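Local coordinates for acyl-coenzyme A thioesterase THEM4 (Rhodococcus sp., PDB 2OV9) that probably hydrolyses acyl-coenzyme A thioesters to free fatty acids and coenzyme A, as a thioesterase superfamily hydrolase, at the interface of chains A and B. Sequence-based numbering; all coordinates share one arbitrary frame. Chains: chain A/B, Hypothetical protein.

Contact 1: the interface of chains A and B. Residues chain A 80, 88-90, 96, 136, 139-140; chain B 121-125, 130, 132-133.
B:His130, A:Pro90 and A:Trp80 form the core of this patch, very likely the active-site region, built from both subunits. B:His130 and B:Gly132 belong to the His-Gly-Gly motif of PaaI-type thioesterases; A:Asp139 is the probable catalytic carboxylate. The imidazole of B:His130 enters chain A with CG anti to its backbone N (chi1 -164°). Its NE2 shares a 2.8 Å hydrogen bond with ND1 of A:His140, which lies in the B:His130 ring plane. On the other edge, ND1 accepts the backbone N-H of B:Gly132 at 2.9 Å. Both ring nitrogens are thus engaged and the ring's rotation is fixed. The benzene ring of A:Trp80 meets this imidazole edge to face, planes 89° apart. The A:Asp139 carboxylate comes tip to tip with it, planes 68° apart. Its OD2 lies 3.1 Å from B:Gly132 N without a hydrogen bond, since that N-H points to B:His130 ND1.

CB and CG of A:Pro90 lie against O of B:Pro121, and CD against O of B:Gln123 (3.4 Å). Nearly straight hydrogen bonds cross on either side. A:His88 NE2 donates to O of B:Gly124 at 2.6 Å, on a lone pair. A:Asn96 ND2 donates to O of B:Pro121 at 2.8 Å and, within chain A, to O of A:His88 from above the carbonyl plane.

The site joins the start of helix 131-148 of chain B to the same helix of chain A, the long helix of the hot-dog fold.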
loop_
_atom_site.group_PDB
_atom_site.type_symbol
_atom_site.label_atom_id
_atom_site.label_comp_id
_atom_site.label_asym_id
_atom_site.label_seq_id
_atom_site.Cartn_x
_atom_site.Cartn_y
_atom_site.Cartn_z
ATOM N N TRP A 80 -5.805 10.759 13.402
ATOM C CA TRP A 80 -7.248 10.803 13.169
ATOM C C TRP A 80 -8.009 11.182 14.438
ATOM O O TRP A 80 -9.212 11.461 14.393
ATOM C CB TRP A 80 -7.716 9.471 12.573
ATOM C CG TRP A 80 -7.127 9.255 11.200
ATOM C CD1 TRP A 80 -7.645 9.685 10.010
ATOM C CD2 TRP A 80 -5.884 8.610 10.886
ATOM N NE1 TRP A 80 -6.813 9.331 8.970
ATOM C CE2 TRP A 80 -5.723 8.671 9.481
ATOM C CE3 TRP A 80 -4.892 7.981 11.654
ATOM C CZ2 TRP A 80 -4.617 8.108 8.826
ATOM C CZ3 TRP A 80 -3.788 7.436 11.003
ATOM C CH2 TRP A 80 -3.659 7.507 9.603
ATOM N N HIS A 88 4.537 6.704 11.441
ATOM C CA HIS A 88 4.699 5.243 11.388
ATOM C C HIS A 88 4.020 4.634 10.180
ATOM O O HIS A 88 4.138 3.424 9.949
ATOM C CB HIS A 88 4.115 4.604 12.644
ATOM C CG HIS A 88 2.657 4.883 12.807
ATOM N ND1 HIS A 88 2.186 5.936 13.563
ATOM C CD2 HIS A 88 1.570 4.283 12.268
ATOM C CE1 HIS A 88 0.865 5.958 13.500
ATOM N NE2 HIS A 88 0.467 4.963 12.725
ATOM N N ASP A 89 3.329 5.477 9.404
ATOM C CA ASP A 89 2.416 5.006 8.376
ATOM C C ASP A 89 3.140 4.571 7.099
ATOM O O ASP A 89 4.297 4.935 6.871
ATOM C CB ASP A 89 1.444 6.117 7.994
ATOM C CG ASP A 89 2.166 7.273 7.378
ATOM O OD1 ASP A 89 2.790 8.049 8.138
ATOM O OD2 ASP A 89 2.135 7.384 6.133
ATOM N N PRO A 90 2.467 3.736 6.293
ATOM C CA PRO A 90 3.046 3.209 5.070
ATOM C C PRO A 90 3.010 4.180 3.890
ATOM O O PRO A 90 3.223 3.756 2.742
ATOM C CB PRO A 90 2.192 1.961 4.803
ATOM C CG PRO A 90 0.855 2.293 5.359
ATOM C CD PRO A 90 1.138 3.149 6.573
ATOM N N ASN A 96 9.363 3.110 7.904
ATOM C CA ASN A 96 8.456 2.147 7.288
ATOM C C ASN A 96 8.883 1.924 5.844
ATOM O O ASN A 96 8.695 2.783 4.990
ATOM C CB ASN A 96 6.997 2.627 7.399
ATOM C CG ASN A 96 5.993 1.559 6.995
ATOM O OD1 ASN A 96 6.278 0.736 6.133
ATOM N ND2 ASN A 96 4.793 1.595 7.591
ATOM N N LEU A 136 -4.449 4.818 -1.560
ATOM C CA LEU A 136 -3.710 4.836 -0.295
ATOM C C LEU A 136 -3.046 6.185 -0.077
ATOM O O LEU A 136 -3.218 6.816 0.964
ATOM C CB LEU A 136 -2.623 3.733 -0.306
ATOM C CG LEU A 136 -1.524 3.769 0.755
ATOM C CD1 LEU A 136 -2.107 3.668 2.171
ATOM C CD2 LEU A 136 -0.497 2.673 0.508
ATOM N N ASP A 139 -5.623 8.949 0.461
ATOM C CA ASP A 139 -6.260 8.813 1.754
ATOM C C ASP A 139 -5.381 9.454 2.829
ATOM O O ASP A 139 -5.872 10.242 3.657
ATOM C CB ASP A 139 -6.513 7.332 2.055
ATOM C CG ASP A 139 -7.124 7.097 3.457
ATOM O OD1 ASP A 139 -8.353 7.154 3.617
ATOM O OD2 ASP A 139 -6.386 6.833 4.406
ATOM N N HIS A 140 -4.091 9.111 2.849
ATOM C CA HIS A 140 -3.220 9.678 3.868
ATOM C C HIS A 140 -3.059 11.186 3.700
ATOM O O HIS A 140 -3.118 11.935 4.678
ATOM C CB HIS A 140 -1.853 9.011 3.873
ATOM C CG HIS A 140 -1.067 9.301 5.110
ATOM N ND1 HIS A 140 -1.288 8.637 6.299
ATOM C CD2 HIS A 140 -0.096 10.211 5.355
ATOM C CE1 HIS A 140 -0.471 9.112 7.220
ATOM N NE2 HIS A 140 0.263 10.070 6.671
ATOM N N PRO B 121 3.553 -2.711 9.611
ATOM C CA PRO B 121 3.808 -1.782 8.486
ATOM C C PRO B 121 2.553 -1.202 7.860
ATOM O O PRO B 121 2.622 -0.129 7.226
ATOM C CB PRO B 121 4.530 -2.679 7.466
ATOM C CG PRO B 121 5.243 -3.653 8.300
ATOM C CD PRO B 121 4.204 -4.009 9.354
ATOM N N TYR B 122 1.438 -1.924 8.005
ATOM C CA TYR B 122 0.111 -1.553 7.442
ATOM C C TYR B 122 -0.742 -0.646 8.362
ATOM O O TYR B 122 -1.911 -0.318 8.046
ATOM C CB TYR B 122 -0.656 -2.844 7.047
ATOM C CG TYR B 122 0.150 -3.690 6.074
ATOM C CD1 TYR B 122 0.229 -3.352 4.725
ATOM C CD2 TYR B 122 0.921 -4.760 6.527
ATOM C CE1 TYR B 122 0.994 -4.117 3.820
ATOM C CE2 TYR B 122 1.716 -5.510 5.648
ATOM C CZ TYR B 122 1.743 -5.180 4.309
ATOM O OH TYR B 122 2.500 -5.928 3.453
ATOM N N GLN B 123 -0.126 -0.218 9.463
ATOM C CA GLN B 123 -0.795 0.533 10.551
ATOM C C GLN B 123 -1.102 1.982 10.185
ATOM O O GLN B 123 -0.264 2.672 9.598
ATOM C CB GLN B 123 0.080 0.517 11.792
ATOM C CG GLN B 123 -0.501 1.168 13.086
ATOM C CD GLN B 123 0.296 0.741 14.325
ATOM O OE1 GLN B 123 1.524 0.749 14.318
ATOM N NE2 GLN B 123 -0.398 0.361 15.378
ATOM N N GLY B 124 -2.318 2.418 10.531
ATOM C CA GLY B 124 -2.714 3.850 10.495
ATOM C C GLY B 124 -3.037 4.264 11.926
ATOM O O GLY B 124 -2.140 4.594 12.682
ATOM N N PRO B 125 -4.315 4.187 12.331
ATOM C CA PRO B 125 -4.599 4.453 13.742
ATOM C C PRO B 125 -3.967 3.358 14.612
ATOM O O PRO B 125 -3.897 2.209 14.175
ATOM C CB PRO B 125 -6.136 4.413 13.804
ATOM C CG PRO B 125 -6.588 4.647 12.363
ATOM C CD PRO B 125 -5.543 3.871 11.578
ATOM N N HIS B 130 -4.349 0.990 8.327
ATOM C CA HIS B 130 -4.530 2.276 7.653
ATOM C C HIS B 130 -5.730 2.233 6.684
ATOM O O HIS B 130 -5.831 1.333 5.844
ATOM C CB HIS B 130 -3.245 2.604 6.909
ATOM C CG HIS B 130 -3.128 4.031 6.488
ATOM N ND1 HIS B 130 -3.971 4.605 5.562
ATOM C CD2 HIS B 130 -2.242 4.997 6.840
ATOM C CE1 HIS B 130 -3.626 5.866 5.376
ATOM N NE2 HIS B 130 -2.574 6.126 6.132
ATOM N N GLY B 132 -6.246 3.719 4.088
ATOM C CA GLY B 132 -5.706 3.672 2.700
ATOM C C GLY B 132 -5.266 2.268 2.297
ATOM O O GLY B 132 -5.357 1.889 1.127
ATOM N N VAL B 133 -4.753 1.497 3.260
ATOM C CA VAL B 133 -4.354 0.123 2.973
ATOM C C VAL B 133 -5.626 -0.681 2.712
ATOM O O VAL B 133 -5.673 -1.532 1.806
ATOM C CB VAL B 133 -3.553 -0.499 4.145
ATOM C CG1 VAL B 133 -3.486 -2.052 4.035
ATOM C CG2 VAL B 133 -2.148 0.113 4.210
#

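Contact 2: the interface of chains A and B. Residues chain A 38, 97-98, 121-122; chain B 38, 97-98, 121-122.
Two leucines, A:Leu98 and B:Leu98, fill the middle of this apolar patch on the two-fold axis. They slide past each other in opposite directions, and their CG atoms come within 4.2 Å. Each chi1 is near -90°, away from the staggered positions; CD1 and CD2 meet different partners. One branch, CD1, goes to the helix 26-43 of the other subunit. There CD1 of B:Leu98 presses on CG1 of A:Val38 at 3.4 Å, tighter than normal contact, and the twin pair is looser. The valine CG1 is anti to its backbone N (chi1 170°), while CG2 turns to the alanine methyl: CG2 of B:Val38 lies 3.7 Å from CB of A:Ala97.

The other branch, CD2, lies over a tyrosine face. CD2 of A:Leu98 stands 3.8 Å from the centroid of the B:Tyr122 ring, displaced towards CE1. It is also squeezed against CB of B:Pro121 at 3.3 Å. B:Leu98 does the same to A:Tyr122 with CD2. Each tyrosine is held by its own chain: A:Tyr122 OH donates to O of A:Leu98 at 2.7 Å, from above the carbonyl plane. So the residue that packs on one ring belongs to the segment that the other ring fixes.

No direct polar bond crosses here; water does that work. One water bridges the backbone N of A:Ala97, at 3.0 Å, to the carbonyl O of B:Val38, at 2.7 Å.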
loop_
_atom_site.group_PDB
_atom_site.type_symbol
_atom_site.label_atom_id
_atom_site.label_comp_id
_atom_site.label_asym_id
_atom_site.label_seq_id
_atom_site.Cartn_x
_atom_site.Cartn_y
_atom_site.Cartn_z
ATOM N N VAL A 38 13.881 -4.295 -1.323
ATOM C CA VAL A 38 12.505 -4.544 -1.792
ATOM C C VAL A 38 12.387 -4.336 -3.315
ATOM O O VAL A 38 11.830 -5.178 -4.046
ATOM C CB VAL A 38 11.483 -3.652 -1.030
ATOM C CG1 VAL A 38 10.077 -3.721 -1.666
ATOM C CG2 VAL A 38 11.440 -4.056 0.454
ATOM N N ALA A 97 9.492 0.770 5.578
ATOM C CA ALA A 97 10.021 0.498 4.245
ATOM C C ALA A 97 8.933 0.333 3.182
ATOM O O ALA A 97 9.229 0.293 1.979
ATOM C CB ALA A 97 10.957 -0.709 4.266
ATOM N N LEU A 98 7.675 0.247 3.621
ATOM C CA LEU A 98 6.561 0.219 2.675
ATOM C C LEU A 98 6.274 1.596 2.121
ATOM O O LEU A 98 5.707 1.698 1.038
ATOM C CB LEU A 98 5.295 -0.347 3.312
ATOM C CG LEU A 98 4.999 -1.839 3.264
ATOM C CD1 LEU A 98 6.188 -2.711 3.449
ATOM C CD2 LEU A 98 3.902 -2.176 4.268
ATOM N N PRO A 121 7.849 -1.497 -6.928
ATOM C CA PRO A 121 6.945 -2.180 -5.997
ATOM C C PRO A 121 5.500 -1.669 -5.991
ATOM O O PRO A 121 4.608 -2.387 -5.549
ATOM C CB PRO A 121 7.622 -1.973 -4.631
ATOM C CG PRO A 121 9.074 -1.750 -4.964
ATOM C CD PRO A 121 9.011 -0.921 -6.221
ATOM N N TYR A 122 5.277 -0.459 -6.500
ATOM C CA TYR A 122 3.939 0.170 -6.507
ATOM C C TYR A 122 3.164 -0.052 -7.804
ATOM O O TYR A 122 2.061 0.485 -7.968
ATOM C CB TYR A 122 4.035 1.678 -6.165
ATOM C CG TYR A 122 4.767 1.923 -4.870
ATOM C CD1 TYR A 122 4.098 1.874 -3.649
ATOM C CD2 TYR A 122 6.159 2.115 -4.864
ATOM C CE1 TYR A 122 4.803 2.057 -2.434
ATOM C CE2 TYR A 122 6.864 2.308 -3.666
ATOM C CZ TYR A 122 6.180 2.269 -2.460
ATOM O OH TYR A 122 6.882 2.453 -1.285
ATOM N N VAL B 38 11.420 -5.622 7.228
ATOM C CA VAL B 38 10.489 -4.478 7.208
ATOM C C VAL B 38 9.675 -4.400 8.498
ATOM O O VAL B 38 9.614 -3.347 9.122
ATOM C CB VAL B 38 9.553 -4.508 5.982
ATOM C CG1 VAL B 38 8.429 -3.444 6.108
ATOM C CG2 VAL B 38 10.368 -4.330 4.673
ATOM N N ALA B 97 7.746 -7.422 -1.578
ATOM C CA ALA B 97 7.756 -7.391 -0.123
ATOM C C ALA B 97 6.767 -6.393 0.480
ATOM O O ALA B 97 6.495 -6.458 1.683
ATOM C CB ALA B 97 9.180 -7.184 0.441
ATOM N N LEU B 98 6.199 -5.520 -0.355
ATOM C CA LEU B 98 5.082 -4.647 0.063
ATOM C C LEU B 98 3.794 -5.408 0.271
ATOM O O LEU B 98 2.929 -4.944 1.020
ATOM C CB LEU B 98 4.779 -3.570 -1.001
ATOM C CG LEU B 98 5.561 -2.255 -0.868
ATOM C CD1 LEU B 98 7.006 -2.502 -0.908
ATOM C CD2 LEU B 98 5.163 -1.291 -1.996
ATOM N N PRO B 121 3.553 -2.711 9.611
ATOM C CA PRO B 121 3.808 -1.782 8.486
ATOM C C PRO B 121 2.553 -1.202 7.860
ATOM O O PRO B 121 2.622 -0.129 7.226
ATOM C CB PRO B 121 4.530 -2.679 7.466
ATOM C CG PRO B 121 5.243 -3.653 8.300
ATOM C CD PRO B 121 4.204 -4.009 9.354
ATOM N N TYR B 122 1.438 -1.924 8.005
ATOM C CA TYR B 122 0.111 -1.553 7.442
ATOM C C TYR B 122 -0.742 -0.646 8.362
ATOM O O TYR B 122 -1.911 -0.318 8.046
ATOM C CB TYR B 122 -0.656 -2.844 7.047
ATOM C CG TYR B 122 0.150 -3.690 6.074
ATOM C CD1 TYR B 122 0.229 -3.352 4.725
ATOM C CD2 TYR B 122 0.921 -4.760 6.527
ATOM C CE1 TYR B 122 0.994 -4.117 3.820
ATOM C CE2 TYR B 122 1.716 -5.510 5.648
ATOM C CZ TYR B 122 1.743 -5.180 4.309
ATOM O OH TYR B 122 2.500 -5.928 3.453
HETATM O O HOH W 1 10.131 -7.155 -3.089
HETATM O O HOH W 2 10.155 -0.985 7.877
#

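Contact 3: the interface of chains A and B. Residues chain A 62, 64-66, 68-70; chain B 40, 43-45, 48.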
loop_
_atom_site.group_PDB
_atom_site.type_symbol
_atom_site.label_atom_id
_atom_site.label_comp_id
_atom_site.label_asym_id
_atom_site.label_seq_id
_atom_site.Cartn_x
_atom_site.Cartn_y
_atom_site.Cartn_z
ATOM N N ALA A 62 17.089 -9.736 10.435
ATOM C CA ALA A 62 15.795 -9.588 11.064
ATOM C C ALA A 62 15.888 -10.059 12.506
ATOM O O ALA A 62 15.424 -9.366 13.417
ATOM C CB ALA A 62 14.737 -10.359 10.294
ATOM N N HIS A 64 18.507 -10.027 14.405
ATOM C CA HIS A 64 19.223 -8.970 15.165
ATOM C C HIS A 64 18.257 -7.841 15.559
ATOM O O HIS A 64 18.183 -7.436 16.736
ATOM C CB HIS A 64 20.358 -8.381 14.322
ATOM C CG HIS A 64 21.166 -7.362 15.061
ATOM N ND1 HIS A 64 20.854 -6.021 15.060
ATOM C CD2 HIS A 64 22.255 -7.496 15.849
ATOM C CE1 HIS A 64 21.723 -5.368 15.814
ATOM N NE2 HIS A 64 22.577 -6.241 16.311
ATOM N N LEU A 65 17.546 -7.305 14.560
ATOM C CA LEU A 65 16.568 -6.221 14.802
ATOM C C LEU A 65 15.491 -6.593 15.819
ATOM O O LEU A 65 15.129 -5.792 16.685
ATOM C CB LEU A 65 15.946 -5.766 13.480
ATOM C CG LEU A 65 16.929 -5.177 12.456
ATOM C CD1 LEU A 65 16.210 -4.882 11.142
ATOM C CD2 LEU A 65 17.528 -3.891 12.970
ATOM N N GLU A 66 15.007 -7.824 15.728
ATOM C CA GLU A 66 14.046 -8.372 16.674
ATOM C C GLU A 66 14.580 -8.455 18.094
ATOM O O GLU A 66 13.851 -8.142 19.050
ATOM C CB GLU A 66 13.577 -9.759 16.218
ATOM C CG GLU A 66 12.637 -9.716 15.014
ATOM C CD GLU A 66 12.574 -11.040 14.268
ATOM O OE1 GLU A 66 13.141 -12.044 14.754
ATOM O OE2 GLU A 66 11.965 -11.073 13.177
ATOM N N HIS A 68 16.953 -6.632 19.317
ATOM C CA HIS A 68 17.282 -5.269 19.768
ATOM C C HIS A 68 16.045 -4.364 19.749
ATOM O O HIS A 68 15.969 -3.384 19.011
ATOM C CB HIS A 68 18.420 -4.676 18.933
ATOM C CG HIS A 68 19.750 -5.296 19.226
ATOM N ND1 HIS A 68 20.152 -6.489 18.665
ATOM C CD2 HIS A 68 20.746 -4.918 20.063
ATOM C CE1 HIS A 68 21.349 -6.807 19.127
ATOM N NE2 HIS A 68 21.725 -5.878 19.985
ATOM N N ALA A 69 15.058 -4.723 20.555
ATOM C CA ALA A 69 13.800 -4.003 20.579
ATOM C C ALA A 69 13.541 -3.632 22.022
ATOM O O ALA A 69 13.904 -4.401 22.920
ATOM C CB ALA A 69 12.681 -4.878 20.022
ATOM N N PRO A 70 12.954 -2.445 22.266
ATOM C CA PRO A 70 12.650 -2.064 23.657
ATOM C C PRO A 70 11.586 -2.958 24.297
ATOM O O PRO A 70 10.829 -3.621 23.579
ATOM C CB PRO A 70 12.145 -0.625 23.524
ATOM C CG PRO A 70 11.624 -0.533 22.088
ATOM C CD PRO A 70 12.555 -1.401 21.299
ATOM N N ALA B 40 10.449 -5.790 11.458
ATOM C CA ALA B 40 11.355 -5.644 12.609
ATOM C C ALA B 40 11.891 -4.219 12.785
ATOM O O ALA B 40 12.056 -3.755 13.911
ATOM C CB ALA B 40 12.522 -6.642 12.508
ATOM N N ARG B 43 9.783 -1.973 14.844
ATOM C CA ARG B 43 9.729 -2.335 16.254
ATOM C C ARG B 43 11.073 -2.231 16.952
ATOM O O ARG B 43 11.132 -2.361 18.176
ATOM C CB ARG B 43 9.267 -3.775 16.417
ATOM C CG ARG B 43 7.844 -4.022 16.047
ATOM C CD ARG B 43 7.447 -5.436 16.443
ATOM N NE ARG B 43 6.011 -5.538 16.684
ATOM C CZ ARG B 43 5.118 -5.802 15.741
ATOM N NH1 ARG B 43 5.526 -5.990 14.501
ATOM N NH2 ARG B 43 3.827 -5.876 16.031
ATOM N N THR B 44 12.140 -2.027 16.188
ATOM C CA THR B 44 13.512 -2.206 16.725
ATOM C C THR B 44 13.935 -0.959 17.511
ATOM O O THR B 44 13.290 0.095 17.387
ATOM C CB THR B 44 14.541 -2.568 15.605
ATOM O OG1 THR B 44 15.706 -3.167 16.183
ATOM C CG2 THR B 44 14.963 -1.338 14.782
ATOM N N ASP B 45 14.988 -1.089 18.318
ATOM C CA ASP B 45 15.504 0.047 19.113
ATOM C C ASP B 45 16.309 0.943 18.171
ATOM O O ASP B 45 17.312 0.529 17.602
ATOM C CB ASP B 45 16.343 -0.464 20.294
ATOM C CG ASP B 45 17.202 0.632 20.962
ATOM O OD1 ASP B 45 16.834 1.835 20.936
ATOM O OD2 ASP B 45 18.265 0.265 21.521
ATOM N N ASN B 48 20.085 1.644 18.669
ATOM C CA ASN B 48 21.041 0.540 18.502
ATOM C C ASN B 48 22.155 0.969 17.559
ATOM O O ASN B 48 21.914 1.184 16.369
ATOM C CB ASN B 48 20.305 -0.693 17.971
ATOM C CG ASN B 48 21.217 -1.884 17.716
ATOM O OD1 ASN B 48 22.390 -1.925 18.128
ATOM N ND2 ASN B 48 20.676 -2.870 17.021
HETATM O O HOH W 3 12.054 -5.494 16.014
#
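This is a mainly polar helix-end interface between the N-terminal helical regions of two THEM4/THEM5-family thioesterase subunits, in which side-chain and backbone donors of chain B meet backbone carbonyls of chain A. It ties the end of helix 51-67 of chain A to the end of helix 26-43 of chain B, so the two copies are joined away from the thioesterase domains. B:Thr44 and A:His68 lie at its centre. The hydroxyl OG1 of B:Thr44, anti to its backbone N (chi1 -160°), donates to two carbonyls. It bonds O of A:Leu65 at 2.7 Å, on a lone pair, and O of A:His68 at 2.8 Å, from above that carbonyl plane. Its one hydrogen must be shared. A:His68 O also accepts the backbone N-H of B:Asp45 at 2.6 Å, in its carbonyl plane and with 160° at the hydrogen. Two donors from chain B thus grip this oxygen.

The imidazole of A:His68 is held by the last turn of the preceding helix: ND1 donates in the ring plane to O of A:His64 at 2.9 Å. The same ND1 lies over the centre of the A:His64 ring. The side-chain amide of B:Asn48 lies nearly parallel to the A:His68 ring (planes 10° apart), with ND2 3.4 Å from CG of that ring. It meets A:His64 tip to tip. On the opposite flank the methyl of B:Ala40 packs on CB of A:Leu65 at 3.7 Å.

Contact 1 and contact 2 are neighbours, their C-alpha centres about 12 Å apart, and both use B:Pro121 and B:Tyr122 of the 3-10 helix 120-122. Contact 3 lies about 21 Å from contact 1 and 18 Å from contact 2. Helix 26-43 gives A:Val38 and B:Val38 to contact 2, B:Ala40 and B:Arg43 to contact 3. The three are spread along the interface from the thioesterase domains to the N-terminal helices. Contact 1 brings probable catalytic groups of both chains together, so the active site would need the dimer; contacts 2 and 3 would support the pairing. The structure alone does not prove a dimer in solution.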